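Local structure of prephenate dehydrogenase (Aquifex aeolicus, 2G5C) at the interface of chains A and B. The protein catalyses the NAD(+)-dependent oxidative decarboxylation of prephenate to 3-(4-hydroxyphenyl)pyruvate, a step of tyrosine biosynthesis. Coordinates in Å, arbitrary orientation; residue numbers count along the deposited sequence, not the author numbering. Chains: chain A/B, prephenate dehydrogenase.

Contact 1: the interface of chains A and B. Residues chain A 234, 238, 241-242, 245; chain B 256, 259-260.
One face of the A:Phe234 ring carries the end of B:Ile259, whose CD1 lies 4.0 Å above the ring plane, nearer the edge of the ring than its middle. This is a helix-against-helix patch of the dimerization domain of the prephenate dehydrogenase (TyrA) family: helix 238-260 of chain B lies against the same helix of chain A and against helix 227-236 just before it. B:Ile259 is the wedge. Its CG1 stands anti to the carbonyl carbon (chi1 -68°), which sends CD1 toward A:Phe234 and A:Val241; CG1 of A:Val241 meets it nearly at a right angle, 4.1 Å from B:Ile259 CD1. The other branch, B:Ile259 CG2, faces the selenium of selenomethionine A:Met242 at 3.8 Å from SE. A:Lys238 runs alongside B:Ile259 in the opposite sense, and its aliphatic CG lies 3.9 Å from B:Ile259 CG2. Further along its chain, A:Lys238 CD comes within 3.5 Å of the backbone oxygen O of B:Ile259, an approach of carbon to oxygen in a patch that no hydrogen bond crosses. Bent at chi2 and chi3, A:Met242 crosses B:Lys256 and B:Val260, although the placement of its CE methyl is doubtful. A:Ile245 CG2 lies 3.9 Å from B:Lys256 CD, meeting the alkyl part of the lysine at a slant.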
loop_
_atom_site.group_PDB
_atom_site.type_symbol
_atom_site.label_atom_id
_atom_site.label_comp_id
_atom_site.label_asym_id
_atom_site.label_seq_id
_atom_site.Cartn_x
_atom_site.Cartn_y
_atom_site.Cartn_z
ATOM N N PHE A 234 -16.026 4.212 9.793
ATOM C CA PHE A 234 -16.775 4.678 8.631
ATOM C C PHE A 234 -18.117 5.279 9.036
ATOM O O PHE A 234 -18.622 6.183 8.370
ATOM C CB PHE A 234 -16.978 3.540 7.615
ATOM C CG PHE A 234 -15.706 3.086 6.943
ATOM C CD1 PHE A 234 -14.659 3.980 6.719
ATOM C CD2 PHE A 234 -15.567 1.774 6.498
ATOM C CE1 PHE A 234 -13.494 3.574 6.063
ATOM C CE2 PHE A 234 -14.404 1.357 5.839
ATOM C CZ PHE A 234 -13.366 2.260 5.623
ATOM N N LYS A 238 -18.618 9.359 8.906
ATOM C CA LYS A 238 -19.338 9.239 7.642
ATOM C C LYS A 238 -19.208 10.400 6.655
ATOM O O LYS A 238 -18.879 10.187 5.488
ATOM C CB LYS A 238 -20.823 8.972 7.905
ATOM C CG LYS A 238 -21.624 8.667 6.642
ATOM C CD LYS A 238 -23.100 8.427 6.946
ATOM C CE LYS A 238 -23.772 9.697 7.450
ATOM N NZ LYS A 238 -25.200 9.482 7.828
ATOM N N VAL A 241 -15.533 10.757 5.338
ATOM C CA VAL A 241 -15.181 9.591 4.537
ATOM C C VAL A 241 -15.893 9.682 3.184
ATOM O O VAL A 241 -15.305 9.400 2.142
ATOM C CB VAL A 241 -15.572 8.280 5.266
ATOM C CG1 VAL A 241 -15.421 7.088 4.337
ATOM C CG2 VAL A 241 -14.676 8.090 6.489
HETATM N N MSE A 242 -17.159 10.089 3.199
HETATM C CA MSE A 242 -17.910 10.229 1.961
HETATM C C MSE A 242 -17.267 11.295 1.072
HETATM O O MSE A 242 -17.102 11.090 -0.131
HETATM C CB MSE A 242 -19.365 10.596 2.260
HETATM C CG MSE A 242 -20.167 9.457 2.880
HETATM SE SE MSE A 242 -20.102 7.883 1.761
HETATM C CE MSE A 242 -20.830 8.681 0.147
ATOM N N ILE A 245 -13.970 9.923 -0.372
ATOM C CA ILE A 245 -14.199 8.979 -1.461
ATOM C C ILE A 245 -14.595 9.723 -2.733
ATOM O O ILE A 245 -14.168 9.362 -3.823
ATOM C CB ILE A 245 -15.310 7.959 -1.112
ATOM C CG1 ILE A 245 -14.813 7.007 -0.023
ATOM C CG2 ILE A 245 -15.718 7.177 -2.360
ATOM C CD1 ILE A 245 -15.857 5.984 0.425
ATOM N N LYS B 256 -19.520 2.654 -0.832
ATOM C CA LYS B 256 -20.013 4.004 -0.601
ATOM C C LYS B 256 -21.484 4.006 -0.176
ATOM O O LYS B 256 -21.848 4.663 0.797
ATOM C CB LYS B 256 -19.824 4.836 -1.872
ATOM C CG LYS B 256 -20.016 6.322 -1.687
ATOM C CD LYS B 256 -19.538 7.120 -2.902
ATOM C CE LYS B 256 -20.298 6.749 -4.162
ATOM N NZ LYS B 256 -19.899 7.616 -5.308
ATOM N N ILE B 259 -21.945 2.760 3.294
ATOM C CA ILE B 259 -21.574 3.752 4.286
ATOM C C ILE B 259 -22.656 4.823 4.413
ATOM O O ILE B 259 -23.028 5.201 5.523
ATOM C CB ILE B 259 -20.218 4.404 3.936
ATOM C CG1 ILE B 259 -19.098 3.364 4.078
ATOM C CG2 ILE B 259 -19.967 5.603 4.841
ATOM C CD1 ILE B 259 -17.757 3.797 3.491
ATOM N N VAL B 260 -23.178 5.300 3.285
ATOM C CA VAL B 260 -24.217 6.325 3.325
ATOM C C VAL B 260 -25.467 5.856 4.060
ATOM O O VAL B 260 -25.973 6.564 4.927
ATOM C CB VAL B 260 -24.641 6.796 1.910
ATOM C CG1 VAL B 260 -23.456 7.374 1.184
ATOM C CG2 VAL B 260 -25.241 5.650 1.120
#

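Contact 2: the interface of chains A and B. Residues chain A 186-187, 190, 219, 248; chain B 190, 193-194, 197, 248.
Ring edge meets ring edge where A:Phe248 and B:Phe248, both on helix 238-260, come together, CE2 to CE2 at 3.6 Å, close to the two-fold axis of the TyrA dimerization domain. The tightest packing is beside them, between helix 173-201 of chain A and helix 173-200 of chain B: A:Val190 and B:Val190 meet tip to tip, their CG1 methyls 3.2 Å apart, closer than ordinary van der Waals contact. With CG anti to its backbone N (chi1 168°), the A:Phe248 ring lies under a methyl of its own chain, A:Val190 CG2, centred 3.9 Å above the ring plane. The A:Phe248 CE1 corner is inserted between B:Leu194 CG, 3.8 Å away on that same side of the plane, and B:Ala193 CB on the other. B:Thr197 passes the base of the ring, its hydroxyl OG1 occupied by a hydrogen bond of 2.8 Å to the backbone O of B:Ala193. A:Leu186 lies alongside B:Leu194, pointing the other way, its CD2 aimed at the B:Thr197 methyl CG2. An alanine in place of A:Phe248 would probably open a gap between B:Leu194 and B:Ala193 and leave the B:Phe248 edge without its mate. Packing is looser at the margins: A:Pro187 CA stays 4.5 Å from B:Leu194 CD2, and A:Phe219 only brushes B:Val190 with its ring tip.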
loop_
_atom_site.group_PDB
_atom_site.type_symbol
_atom_site.label_atom_id
_atom_site.label_comp_id
_atom_site.label_asym_id
_atom_site.label_seq_id
_atom_site.Cartn_x
_atom_site.Cartn_y
_atom_site.Cartn_z
ATOM N N LEU A 186 -9.825 7.003 3.929
ATOM C CA LEU A 186 -9.968 6.824 2.483
ATOM C C LEU A 186 -9.062 5.701 1.977
ATOM O O LEU A 186 -9.512 4.817 1.248
ATOM C CB LEU A 186 -9.650 8.136 1.754
ATOM C CG LEU A 186 -9.434 8.051 0.241
ATOM C CD1 LEU A 186 -10.701 7.544 -0.447
ATOM C CD2 LEU A 186 -9.027 9.429 -0.286
ATOM N N PRO A 187 -7.767 5.727 2.345
ATOM C CA PRO A 187 -6.841 4.679 1.903
ATOM C C PRO A 187 -7.329 3.289 2.297
ATOM O O PRO A 187 -7.179 2.329 1.543
ATOM C CB PRO A 187 -5.539 5.054 2.607
ATOM C CG PRO A 187 -5.604 6.541 2.639
ATOM C CD PRO A 187 -7.038 6.809 3.031
ATOM N N VAL A 190 -10.371 2.351 0.197
ATOM C CA VAL A 190 -9.889 1.982 -1.128
ATOM C C VAL A 190 -9.388 0.536 -1.167
ATOM O O VAL A 190 -9.677 -0.203 -2.107
ATOM C CB VAL A 190 -8.759 2.950 -1.579
ATOM C CG1 VAL A 190 -7.939 2.327 -2.689
ATOM C CG2 VAL A 190 -9.380 4.253 -2.064
ATOM N N PHE A 219 -1.429 -3.087 -0.934
ATOM C CA PHE A 219 -2.744 -3.018 -0.298
ATOM C C PHE A 219 -3.055 -4.259 0.531
ATOM O O PHE A 219 -4.159 -4.396 1.060
ATOM C CB PHE A 219 -3.830 -2.835 -1.365
ATOM C CG PHE A 219 -3.660 -1.595 -2.192
ATOM C CD1 PHE A 219 -4.155 -0.373 -1.748
ATOM C CD2 PHE A 219 -2.963 -1.638 -3.397
ATOM C CE1 PHE A 219 -3.956 0.789 -2.495
ATOM C CE2 PHE A 219 -2.759 -0.481 -4.148
ATOM C CZ PHE A 219 -3.255 0.732 -3.698
ATOM N N PHE A 248 -11.560 11.386 -4.086
ATOM C CA PHE A 248 -10.730 10.357 -4.694
ATOM C C PHE A 248 -11.260 9.950 -6.071
ATOM O O PHE A 248 -10.490 9.804 -7.023
ATOM C CB PHE A 248 -10.673 9.119 -3.781
ATOM C CG PHE A 248 -10.075 7.907 -4.445
ATOM C CD1 PHE A 248 -8.704 7.826 -4.671
ATOM C CD2 PHE A 248 -10.890 6.870 -4.889
ATOM C CE1 PHE A 248 -8.150 6.723 -5.337
ATOM C CE2 PHE A 248 -10.354 5.760 -5.555
ATOM C CZ PHE A 248 -8.979 5.686 -5.782
ATOM N N VAL B 190 -4.789 3.443 -8.854
ATOM C CA VAL B 190 -5.333 3.803 -7.546
ATOM C C VAL B 190 -4.277 4.539 -6.710
ATOM O O VAL B 190 -4.577 5.527 -6.036
ATOM C CB VAL B 190 -5.806 2.541 -6.787
ATOM C CG1 VAL B 190 -6.150 2.882 -5.339
ATOM C CG2 VAL B 190 -7.023 1.940 -7.495
ATOM N N ALA B 193 -3.836 8.103 -8.168
ATOM C CA ALA B 193 -4.998 8.917 -7.850
ATOM C C ALA B 193 -5.093 9.255 -6.360
ATOM O O ALA B 193 -5.565 10.326 -6.001
ATOM C CB ALA B 193 -6.273 8.210 -8.316
ATOM N N LEU B 194 -4.660 8.344 -5.495
ATOM C CA LEU B 194 -4.697 8.605 -4.062
ATOM C C LEU B 194 -3.785 9.787 -3.753
ATOM O O LEU B 194 -4.120 10.649 -2.943
ATOM C CB LEU B 194 -4.238 7.378 -3.269
ATOM C CG LEU B 194 -5.329 6.388 -2.849
ATOM C CD1 LEU B 194 -4.697 5.134 -2.248
ATOM C CD2 LEU B 194 -6.250 7.060 -1.838
ATOM N N THR B 197 -5.343 12.954 -4.981
ATOM C CA THR B 197 -6.437 13.367 -4.109
ATOM C C THR B 197 -5.970 14.337 -3.031
ATOM O O THR B 197 -6.644 15.323 -2.751
ATOM C CB THR B 197 -7.090 12.154 -3.419
ATOM O OG1 THR B 197 -7.700 11.316 -4.405
ATOM C CG2 THR B 197 -8.144 12.605 -2.429
ATOM N N PHE B 248 -13.515 -1.526 -10.470
ATOM C CA PHE B 248 -13.121 -1.053 -9.156
ATOM C C PHE B 248 -14.114 -0.010 -8.654
ATOM O O PHE B 248 -14.523 -0.042 -7.500
ATOM C CB PHE B 248 -11.717 -0.436 -9.215
ATOM C CG PHE B 248 -11.331 0.321 -7.973
ATOM C CD1 PHE B 248 -11.071 -0.351 -6.782
ATOM C CD2 PHE B 248 -11.271 1.713 -7.984
ATOM C CE1 PHE B 248 -10.763 0.349 -5.619
ATOM C CE2 PHE B 248 -10.964 2.428 -6.824
ATOM C CZ PHE B 248 -10.712 1.744 -5.638
#

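Contact 3: the interface of chains A and B. Residues chain A 178-179, 182-183, 186, 244; chain B 197-198, 201, 208.
A:Tyr178 crosses selenomethionine B:Met201 obliquely and ends in a hydrogen bond: its phenol OH donates to the backbone O of B:Met201 over 2.6 Å. The acceptor sits at the ring edge, in the plane of the phenol, and the donor approaches in the carbonyl plane on a lone pair, with a C=O...donor angle of 132°. CG anti to the backbone N (chi1 174°) carries the ring out from helix 173-201 toward the end of the matching helix in chain B. The B:Met201 side chain bends at chi3, which turns its methyl back toward chain A; CE lies 3.8 Å from A:Val182 CG2 and also touches A:Ala244 at CA. A:Val182 divides its two methyls between partners. While CG2 takes B:Met201, CG1 meets B:Leu208 CD1 at 3.7 Å, the two side chains crossing nearly at a right angle. The same A:Val182 CG1 lies 3.9 Å from B:Leu198 CD1, but here the side chains lie alongside, each pointing the other way. B:Leu208, at the start of the 3-10 helix 208-210, lies beside the oppositely directed A:Val179 side chain and sets CD2 4.1 Å from A:Val179 CA. A:Val183 adds its CG1 against the backbone O of B:Leu208. Between them, the phenol-to-backbone bond and the interlocked methyls tie the N-terminal part of helix 173-201 to the end of its partner helix and the segment after it, helping to hold the dimer together.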
loop_
_atom_site.group_PDB
_atom_site.type_symbol
_atom_site.label_atom_id
_atom_site.label_comp_id
_atom_site.label_asym_id
_atom_site.label_seq_id
_atom_site.Cartn_x
_atom_site.Cartn_y
_atom_site.Cartn_z
ATOM N N TYR A 178 -11.253 15.473 9.458
ATOM C CA TYR A 178 -11.175 15.760 8.038
ATOM C C TYR A 178 -9.857 15.202 7.519
ATOM O O TYR A 178 -9.825 14.437 6.555
ATOM C CB TYR A 178 -11.213 17.267 7.777
ATOM C CG TYR A 178 -10.989 17.606 6.319
ATOM C CD1 TYR A 178 -11.986 17.381 5.371
ATOM C CD2 TYR A 178 -9.766 18.113 5.882
ATOM C CE1 TYR A 178 -11.764 17.650 4.019
ATOM C CE2 TYR A 178 -9.538 18.385 4.539
ATOM C CZ TYR A 178 -10.538 18.151 3.616
ATOM O OH TYR A 178 -10.311 18.406 2.286
ATOM N N VAL A 179 -8.770 15.603 8.168
ATOM C CA VAL A 179 -7.441 15.169 7.772
ATOM C C VAL A 179 -7.297 13.648 7.728
ATOM O O VAL A 179 -6.885 13.082 6.717
ATOM C CB VAL A 179 -6.371 15.763 8.715
ATOM C CG1 VAL A 179 -4.986 15.209 8.363
ATOM C CG2 VAL A 179 -6.368 17.278 8.592
ATOM N N VAL A 182 -9.207 11.723 5.098
ATOM C CA VAL A 182 -8.569 11.634 3.788
ATOM C C VAL A 182 -7.269 10.821 3.764
ATOM O O VAL A 182 -7.083 9.977 2.883
ATOM C CB VAL A 182 -8.271 13.048 3.206
ATOM C CG1 VAL A 182 -7.744 12.924 1.777
ATOM C CG2 VAL A 182 -9.537 13.909 3.233
ATOM N N VAL A 183 -6.374 11.061 4.722
ATOM C CA VAL A 183 -5.087 10.356 4.738
ATOM C C VAL A 183 -5.063 8.955 5.340
ATOM O O VAL A 183 -4.081 8.232 5.176
ATOM C CB VAL A 183 -3.991 11.187 5.467
ATOM C CG1 VAL A 183 -3.880 12.580 4.837
ATOM C CG2 VAL A 183 -4.308 11.285 6.963
ATOM N N LEU A 186 -9.825 7.003 3.929
ATOM C CA LEU A 186 -9.968 6.824 2.483
ATOM C C LEU A 186 -9.062 5.701 1.977
ATOM O O LEU A 186 -9.512 4.817 1.248
ATOM C CB LEU A 186 -9.650 8.136 1.754
ATOM C CG LEU A 186 -9.434 8.051 0.241
ATOM C CD1 LEU A 186 -10.701 7.544 -0.447
ATOM C CD2 LEU A 186 -9.027 9.429 -0.286
ATOM N N ALA A 244 -14.167 12.311 1.151
ATOM C CA ALA A 244 -12.866 11.786 0.743
ATOM C C ALA A 244 -12.998 10.831 -0.438
ATOM O O ALA A 244 -12.231 10.917 -1.401
ATOM C CB ALA A 244 -12.194 11.088 1.924
ATOM N N THR B 197 -5.343 12.954 -4.981
ATOM C CA THR B 197 -6.437 13.367 -4.109
ATOM C C THR B 197 -5.970 14.337 -3.031
ATOM O O THR B 197 -6.644 15.323 -2.751
ATOM C CB THR B 197 -7.090 12.154 -3.419
ATOM O OG1 THR B 197 -7.700 11.316 -4.405
ATOM C CG2 THR B 197 -8.144 12.605 -2.429
ATOM N N LEU B 198 -4.820 14.055 -2.424
ATOM C CA LEU B 198 -4.290 14.917 -1.378
ATOM C C LEU B 198 -3.926 16.292 -1.921
ATOM O O LEU B 198 -3.879 17.261 -1.177
ATOM C CB LEU B 198 -3.068 14.280 -0.713
ATOM C CG LEU B 198 -3.323 13.413 0.528
ATOM C CD1 LEU B 198 -4.230 12.242 0.184
ATOM C CD2 LEU B 198 -1.985 12.925 1.075
HETATM N N MSE B 201 -7.544 17.953 -2.199
HETATM C CA MSE B 201 -8.269 18.081 -0.946
HETATM C C MSE B 201 -7.501 18.843 0.124
HETATM O O MSE B 201 -7.968 18.999 1.248
HETATM C CB MSE B 201 -8.709 16.705 -0.460
HETATM C CG MSE B 201 -9.739 16.102 -1.407
HETATM SE SE MSE B 201 -10.651 14.546 -0.734
HETATM C CE MSE B 201 -11.756 15.450 0.586
ATOM N N LEU B 208 -2.413 18.381 3.440
ATOM C CA LEU B 208 -2.566 16.972 3.770
ATOM C C LEU B 208 -1.270 16.177 3.687
ATOM O O LEU B 208 -1.095 15.196 4.409
ATOM C CB LEU B 208 -3.645 16.340 2.885
ATOM C CG LEU B 208 -5.055 16.926 3.057
ATOM C CD1 LEU B 208 -6.025 16.202 2.149
ATOM C CD2 LEU B 208 -5.500 16.809 4.513
#

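Contact 4: the interface of chains A and B. Residues chain A 273-274, 277-278, 281; chain B 195-196, 199, 209.
The ring of B:Phe209, in the 3-10 helix 208-210, meets A:Ile281 with its edge and takes A:Lys277 CB on one face, near CZ. From CB the side chain leaves with CG anti to the carbonyl carbon (chi1 -75°), heading toward the C-terminal helix 264-279 of chain A and the tail beyond it. CD1 meets the end of A:Ile281, whose CD1 lies 3.6 Å away in the plane of the ring, the two side chains crossing at about a right angle. CE1, next along, has A:Ile281 CD1 in the ring plane and A:Lys277 CB above it. CZ, the tip, lies 3.9 Å from A:Lys277 CB, which stands out of the plane. Methyl B:Val195 CG1 and methylene B:Ile199 CG1, from its own chain, also line the ring edge and probably help to fix its position. An alanine in place of B:Phe209 would probably open a gap under A:Lys277 CB and leave the A:Ile281 tip without its partner. A:Lys277 bends at chi2, and its CG meets B:Ile199 CD1 at 4.0 Å. Farther back along the helix the packing is tight, and A:Val274 CG1 lies 3.4 Å from B:Val195 CB. Its second methyl, A:Val274 CG2, rests 3.9 Å from the CB methylene of B:Asp196.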
loop_
_atom_site.group_PDB
_atom_site.type_symbol
_atom_site.label_atom_id
_atom_site.label_comp_id
_atom_site.label_asym_id
_atom_site.label_seq_id
_atom_site.Cartn_x
_atom_site.Cartn_y
_atom_site.Cartn_z
ATOM N N GLU A 273 3.673 14.722 -11.697
ATOM C CA GLU A 273 3.356 15.546 -10.538
ATOM C C GLU A 273 3.139 14.693 -9.303
ATOM O O GLU A 273 3.645 15.007 -8.226
ATOM C CB GLU A 273 2.123 16.407 -10.809
ATOM C CG GLU A 273 1.832 17.438 -9.718
ATOM C CD GLU A 273 3.062 18.247 -9.298
ATOM O OE1 GLU A 273 3.907 18.576 -10.155
ATOM O OE2 GLU A 273 3.175 18.569 -8.102
ATOM N N VAL A 274 2.375 13.616 -9.462
ATOM C CA VAL A 274 2.124 12.714 -8.359
ATOM C C VAL A 274 3.431 12.089 -7.865
ATOM O O VAL A 274 3.630 11.931 -6.664
ATOM C CB VAL A 274 1.139 11.609 -8.779
ATOM C CG1 VAL A 274 1.233 10.430 -7.830
ATOM C CG2 VAL A 274 -0.274 12.168 -8.782
ATOM N N LYS A 277 5.314 14.650 -5.732
ATOM C CA LYS A 277 4.638 14.846 -4.456
ATOM C C LYS A 277 4.870 13.656 -3.529
ATOM O O LYS A 277 5.112 13.834 -2.339
ATOM C CB LYS A 277 3.134 15.046 -4.667
ATOM C CG LYS A 277 2.752 16.347 -5.360
ATOM C CD LYS A 277 3.140 17.567 -4.529
ATOM C CE LYS A 277 2.478 18.833 -5.067
ATOM N NZ LYS A 277 2.832 20.058 -4.285
ATOM N N ARG A 278 4.799 12.446 -4.072
ATOM C CA ARG A 278 5.012 11.255 -3.258
ATOM C C ARG A 278 6.464 11.162 -2.780
ATOM O O ARG A 278 6.731 10.688 -1.679
ATOM C CB ARG A 278 4.639 9.991 -4.037
ATOM C CG ARG A 278 4.886 8.705 -3.261
ATOM C CD ARG A 278 4.184 8.715 -1.906
ATOM N NE ARG A 278 4.392 7.462 -1.181
ATOM C CZ ARG A 278 5.556 7.089 -0.654
ATOM N NH1 ARG A 278 6.617 7.879 -0.756
ATOM N NH2 ARG A 278 5.667 5.913 -0.050
ATOM N N ILE A 281 7.414 13.147 0.354
ATOM C CA ILE A 281 6.795 12.671 1.591
ATOM C C ILE A 281 7.802 11.854 2.394
ATOM O O ILE A 281 7.992 12.155 3.591
ATOM C CB ILE A 281 5.566 11.778 1.313
ATOM C CG1 ILE A 281 4.454 12.605 0.668
ATOM C CG2 ILE A 281 5.068 11.160 2.612
ATOM C CD1 ILE A 281 3.240 11.789 0.278
ATOM O OXT ILE A 281 8.382 10.913 1.815
ATOM N N VAL B 195 -2.624 9.828 -4.396
ATOM C CA VAL B 195 -1.718 10.940 -4.165
ATOM C C VAL B 195 -2.321 12.217 -4.742
ATOM O O VAL B 195 -2.257 13.281 -4.124
ATOM C CB VAL B 195 -0.340 10.691 -4.806
ATOM C CG1 VAL B 195 0.547 11.934 -4.648
ATOM C CG2 VAL B 195 0.323 9.499 -4.136
ATOM N N ASP B 196 -2.915 12.110 -5.925
ATOM C CA ASP B 196 -3.523 13.269 -6.562
ATOM C C ASP B 196 -4.658 13.832 -5.708
ATOM O O ASP B 196 -4.910 15.034 -5.709
ATOM C CB ASP B 196 -4.061 12.903 -7.942
ATOM C CG ASP B 196 -4.455 14.127 -8.738
ATOM O OD1 ASP B 196 -3.547 14.926 -9.068
ATOM O OD2 ASP B 196 -5.657 14.298 -9.016
ATOM N N ILE B 199 -3.670 16.373 -3.222
ATOM C CA ILE B 199 -3.336 17.646 -3.849
ATOM C C ILE B 199 -4.581 18.524 -3.869
ATOM O O ILE B 199 -4.551 19.686 -3.452
ATOM C CB ILE B 199 -2.851 17.437 -5.311
ATOM C CG1 ILE B 199 -1.482 16.754 -5.308
ATOM C CG2 ILE B 199 -2.783 18.774 -6.052
ATOM C CD1 ILE B 199 -0.967 16.411 -6.694
ATOM N N PHE B 209 -0.354 16.602 2.822
ATOM C CA PHE B 209 0.915 15.897 2.669
ATOM C C PHE B 209 1.772 15.912 3.930
ATOM O O PHE B 209 2.817 15.264 3.998
ATOM C CB PHE B 209 1.688 16.474 1.484
ATOM C CG PHE B 209 1.136 16.057 0.152
ATOM C CD1 PHE B 209 1.298 14.752 -0.299
ATOM C CD2 PHE B 209 0.434 16.958 -0.641
ATOM C CE1 PHE B 209 0.769 14.346 -1.530
ATOM C CE2 PHE B 209 -0.098 16.564 -1.869
ATOM C CZ PHE B 209 0.071 15.255 -2.314
#

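The contacts sample one continuous two-fold dimer interface, each with a twin in which the chains are exchanged. All separations here run between the centres of their C-alpha atoms. Contacts 2 and 3 share A:Leu186 and B:Thr197 and are about 10 Å apart. Contact 4 follows about 11 Å from contact 3, joined to it through helix 173-200 and the 3-10 helix 208-210 of chain B. Contact 1 lies about 13 Å from contacts 2 and 3 but about 23 Å from contact 4; helix 238-260 of chain A runs through contacts 1, 2 and 3. Each chain's helices thus interlock with the other's, so the patches probably support one another in holding the dimer.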